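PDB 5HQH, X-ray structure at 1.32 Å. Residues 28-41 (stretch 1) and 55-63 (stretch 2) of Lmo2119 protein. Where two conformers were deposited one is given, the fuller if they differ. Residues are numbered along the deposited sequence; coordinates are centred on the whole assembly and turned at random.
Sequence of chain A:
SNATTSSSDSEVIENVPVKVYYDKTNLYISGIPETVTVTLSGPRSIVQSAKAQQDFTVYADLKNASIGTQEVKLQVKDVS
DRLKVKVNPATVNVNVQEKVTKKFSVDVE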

# COMPACT_ATOMS: atom_id res chain seq x y z
N TYR A 28 0.37 -15.55 -7.87
CA TYR A 28 1.56 -14.73 -7.62
C TYR A 28 1.31 -13.40 -8.31
O TYR A 28 0.85 -13.38 -9.46
N ILE A 29 1.55 -12.30 -7.62
CA ILE A 29 1.23 -10.97 -8.21
C ILE A 29 2.50 -10.14 -8.38
O ILE A 29 3.22 -9.94 -7.42
N SER A 30 2.77 -9.68 -9.62
CA SER A 30 3.91 -8.87 -9.96
C SER A 30 3.37 -7.48 -10.32
O SER A 30 2.17 -7.30 -10.51
N GLY A 31 4.28 -6.53 -10.38
CA GLY A 31 3.93 -5.16 -10.76
C GLY A 31 3.75 -4.13 -9.66
O GLY A 31 3.81 -2.94 -9.97
N ILE A 32 3.53 -4.53 -8.43
CA ILE A 32 3.38 -3.51 -7.41
C ILE A 32 4.78 -2.99 -6.99
O ILE A 32 5.73 -3.77 -6.87
N PRO A 33 4.94 -1.65 -6.86
CA PRO A 33 6.24 -1.20 -6.37
C PRO A 33 6.49 -1.70 -4.94
O PRO A 33 5.56 -1.83 -4.17
N GLU A 34 7.74 -2.01 -4.63
CA GLU A 34 8.15 -2.44 -3.28
C GLU A 34 8.04 -1.29 -2.29
O GLU A 34 7.78 -1.55 -1.14
N THR A 35 8.21 -0.05 -2.76
CA THR A 35 8.08 1.11 -1.85
C THR A 35 7.39 2.27 -2.53
O THR A 35 7.40 2.39 -3.78
N VAL A 36 6.83 3.16 -1.71
CA VAL A 36 6.13 4.35 -2.15
C VAL A 36 6.44 5.51 -1.23
O VAL A 36 7.09 5.36 -0.17
N THR A 37 5.94 6.68 -1.59
CA THR A 37 6.07 7.86 -0.76
C THR A 37 4.74 8.18 -0.10
O THR A 37 3.71 8.27 -0.77
N VAL A 38 4.75 8.40 1.22
CA VAL A 38 3.52 8.69 1.95
C VAL A 38 3.57 10.06 2.55
O VAL A 38 4.59 10.43 3.14
N THR A 39 2.51 10.85 2.36
CA THR A 39 2.42 12.16 2.97
C THR A 39 1.36 12.13 4.07
O THR A 39 0.25 11.66 3.86
N LEU A 40 1.76 12.60 5.25
CA LEU A 40 0.91 12.63 6.46
C LEU A 40 0.74 14.06 6.90
O LEU A 40 1.73 14.78 6.94
N SER A 41 -0.48 14.44 7.29
CA SER A 41 -0.69 15.78 7.87
C SER A 41 -1.70 15.68 9.01
O SER A 41 -2.61 14.85 8.99
N ASP A 55 4.42 2.90 11.92
CA ASP A 55 3.58 1.76 12.27
C ASP A 55 2.28 1.68 11.47
O ASP A 55 1.46 0.77 11.69
N PHE A 56 2.09 2.62 10.55
CA PHE A 56 0.97 2.52 9.59
C PHE A 56 1.40 1.55 8.51
O PHE A 56 2.59 1.23 8.36
N THR A 57 0.41 1.06 7.77
CA THR A 57 0.63 0.02 6.76
C THR A 57 0.01 0.41 5.45
O THR A 57 -1.19 0.62 5.40
N VAL A 58 0.83 0.53 4.39
CA VAL A 58 0.33 0.78 3.04
C VAL A 58 0.16 -0.58 2.38
O VAL A 58 1.03 -1.43 2.50
N TYR A 59 -0.99 -0.78 1.74
CA TYR A 59 -1.27 -2.07 1.15
C TYR A 59 -2.08 -2.01 -0.14
O TYR A 59 -2.87 -1.09 -0.36
N ALA A 60 -1.88 -3.05 -0.95
CA ALA A 60 -2.68 -3.34 -2.13
C ALA A 60 -3.49 -4.58 -1.76
O ALA A 60 -2.92 -5.65 -1.54
N ASP A 61 -4.82 -4.45 -1.74
CA ASP A 61 -5.68 -5.59 -1.44
C ASP A 61 -6.23 -6.19 -2.72
O ASP A 61 -7.09 -5.61 -3.39
N LEU A 62 -5.69 -7.35 -3.07
CA LEU A 62 -6.10 -8.05 -4.28
C LEU A 62 -6.80 -9.35 -3.97
O LEU A 62 -6.81 -10.28 -4.78
N LYS A 63 -7.43 -9.41 -2.80
CA LYS A 63 -8.14 -10.63 -2.40
C LYS A 63 -9.28 -11.01 -3.30
O LYS A 63 -9.54 -12.20 -3.46

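The two stretches meet through side chains alone: no hydrogen bond joins them, and the CA atoms of Ile32 and Ala60 lie 8.0 Å apart and those of Ile29 and Leu62 8.8 Å apart, too far for backbone pairing but right for a layer of apolar groups. Together they bury 352 Å².

Stretch 2 opens with Asp55, exposed and out of reach of stretch 1, as suits a carboxylate. Phe56 follows, its CA-to-CB bond directed toward stretch 1. With chi1 at 53° (p) and chi2 at 89°, its ring reaches two residues of the strand 35-41: CE1 lies 4.1 Å from CG1 of Val38, and CE2 lies 4.0 Å from CD1 of Leu40. Both approaches are oblique to the ring. A broad, wholly apolar side chain is well suited to spanning two alternate residues of a strand, and Leu40 (m, t) extends a methyl to meet it.

From Thr57 the chain is extended, and successive side chains alternate. Thr57 (m) makes no contact with stretch 1; its OG1 is hydrogen-bonded elsewhere in the structure. Val58 points toward stretch 1 in the t rotamer, and its two methyls touch different valines: CG2 is 3.7 Å from CG2 of Val38 (t), and CG1 is 4.1 Å from CG2 of Val36 (m). Valine suits this buried place twice over, since its branched CB favours extended backbone and its short side chain offers two methyls to neighbours on the facing strand. In stretch 1 the same alternation leaves Thr37 and Thr39 out of reach, keeping their hydroxyls away from this apolar layer.

Tyr59 (p) points away, its phenol group at a partly exposed position. Ala60 returns toward stretch 1, where its CB is 3.7 Å from CD1 of Ile32. The pairing is of short with long: the m, t conformation of the isoleucine brings its CD1 into contact with the single methyl of alanine.

Asp61 (t) points away and stays partly exposed. Its OD1 accepts a hydrogen bond from the backbone N of Lys63 at 3.1 Å. Between them Leu62 (m, t) points inward, with the largest area covered of any residue here. Its CD1 lies 3.6 Å from CD1 of Ile29 and 3.8 Å from CD1 of Ile32, so one leucine methyl meets the ends of two isoleucines, Ile29 in the strand 28-30 and Ile32 in the loop that follows it. Lys63 then points away, exposed, where its charged amine need not enter the apolar layer.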

# COMPACT_ATOMS: atom_id res chain seq x y z
CB TYR A 28 2.86 -15.39 -8.09
CG TYR A 28 4.03 -14.54 -7.66
CD1 TYR A 28 4.32 -14.40 -6.32
CD2 TYR A 28 4.72 -13.75 -8.56
CE1 TYR A 28 5.33 -13.57 -5.86
CE2 TYR A 28 5.74 -12.92 -8.11
CZ TYR A 28 6.04 -12.83 -6.77
OH TYR A 28 7.07 -12.00 -6.31
CB ILE A 29 0.11 -10.27 -7.39
CG1 ILE A 29 -1.14 -11.16 -7.31
CG2 ILE A 29 -0.25 -8.91 -8.00
CD1 ILE A 29 -2.33 -10.58 -6.55
CB SER A 30 4.70 -9.50 -11.10
OG SER A 30 3.89 -9.71 -12.23
CB ILE A 32 2.53 -4.03 -6.27
CG1 ILE A 32 1.19 -4.50 -6.84
CG2 ILE A 32 2.27 -2.96 -5.22
CD1 ILE A 32 0.35 -5.26 -5.85
CB PRO A 33 6.12 0.34 -6.37
CG PRO A 33 4.67 0.59 -6.30
CD PRO A 33 4.06 -0.51 -7.15
CB GLU A 34 9.54 -3.02 -3.27
CG GLU A 34 9.58 -4.39 -3.93
CD GLU A 34 10.93 -4.91 -4.31
OE1 GLU A 34 11.97 -4.40 -3.83
OE2 GLU A 34 10.91 -5.87 -5.11
CB THR A 35 9.42 1.63 -1.29
OG1 THR A 35 10.16 2.30 -2.33
CG2 THR A 35 10.21 0.54 -0.64
CB VAL A 36 4.60 4.11 -2.23
CG1 VAL A 36 4.31 3.03 -3.23
CG2 VAL A 36 4.03 3.73 -0.87
CB THR A 37 6.51 9.08 -1.60
OG1 THR A 37 7.74 8.77 -2.26
CG2 THR A 37 6.69 10.32 -0.78
CB VAL A 38 3.29 7.66 3.10
CG1 VAL A 38 2.05 7.98 3.91
CG2 VAL A 38 3.15 6.26 2.52
CB THR A 39 2.01 13.24 1.93
OG1 THR A 39 2.96 13.24 0.88
CG2 THR A 39 1.96 14.61 2.57
CB LEU A 40 1.61 11.92 7.61
CG LEU A 40 1.99 10.46 7.41
CD1 LEU A 40 2.69 9.94 8.65
CD2 LEU A 40 0.76 9.64 7.10
CB SER A 41 -1.13 16.77 6.82
OG SER A 41 -2.41 16.48 6.36
CB ASP A 55 3.38 1.63 13.79
CG ASP A 55 2.80 2.86 14.44
OD1 ASP A 55 2.81 3.97 13.87
OD2 ASP A 55 2.38 2.73 15.59
CB PHE A 56 0.63 3.87 9.00
CG PHE A 56 1.81 4.59 8.39
CD1 PHE A 56 2.14 4.39 7.06
CD2 PHE A 56 2.60 5.47 9.14
CE1 PHE A 56 3.25 5.02 6.52
CE2 PHE A 56 3.69 6.09 8.60
CZ PHE A 56 4.01 5.88 7.26
CB THR A 57 -0.03 -1.29 7.22
OG1 THR A 57 0.51 -1.67 8.50
CG2 THR A 57 0.15 -2.39 6.20
CB VAL A 58 1.32 1.61 2.21
CG1 VAL A 58 0.77 1.86 0.81
CG2 VAL A 58 1.61 2.93 2.90
CB TYR A 59 -1.99 -2.97 2.15
CG TYR A 59 -3.37 -2.52 2.62
CD1 TYR A 59 -3.50 -1.55 3.60
CD2 TYR A 59 -4.55 -3.13 2.16
CE1 TYR A 59 -4.73 -1.15 4.07
CE2 TYR A 59 -5.79 -2.73 2.64
CZ TYR A 59 -5.87 -1.76 3.62
OH TYR A 59 -7.11 -1.40 4.11
CB ALA A 60 -1.81 -3.59 -3.37
CB ASP A 61 -6.82 -5.20 -0.53
CG ASP A 61 -7.56 -6.41 0.00
OD1 ASP A 61 -7.23 -7.57 -0.33
OD2 ASP A 61 -8.50 -6.25 0.80
CB LEU A 62 -4.87 -8.27 -5.15
CG LEU A 62 -4.34 -6.92 -5.65
CD1 LEU A 62 -2.94 -7.04 -6.18
CD2 LEU A 62 -5.28 -6.31 -6.68
CB LYS A 63 -8.66 -10.52 -0.96
CG LYS A 63 -9.10 -11.84 -0.30
CD LYS A 63 -7.95 -12.82 -0.05
CE LYS A 63 -6.77 -12.25 0.72
NZ LYS A 63 -7.13 -11.66 2.05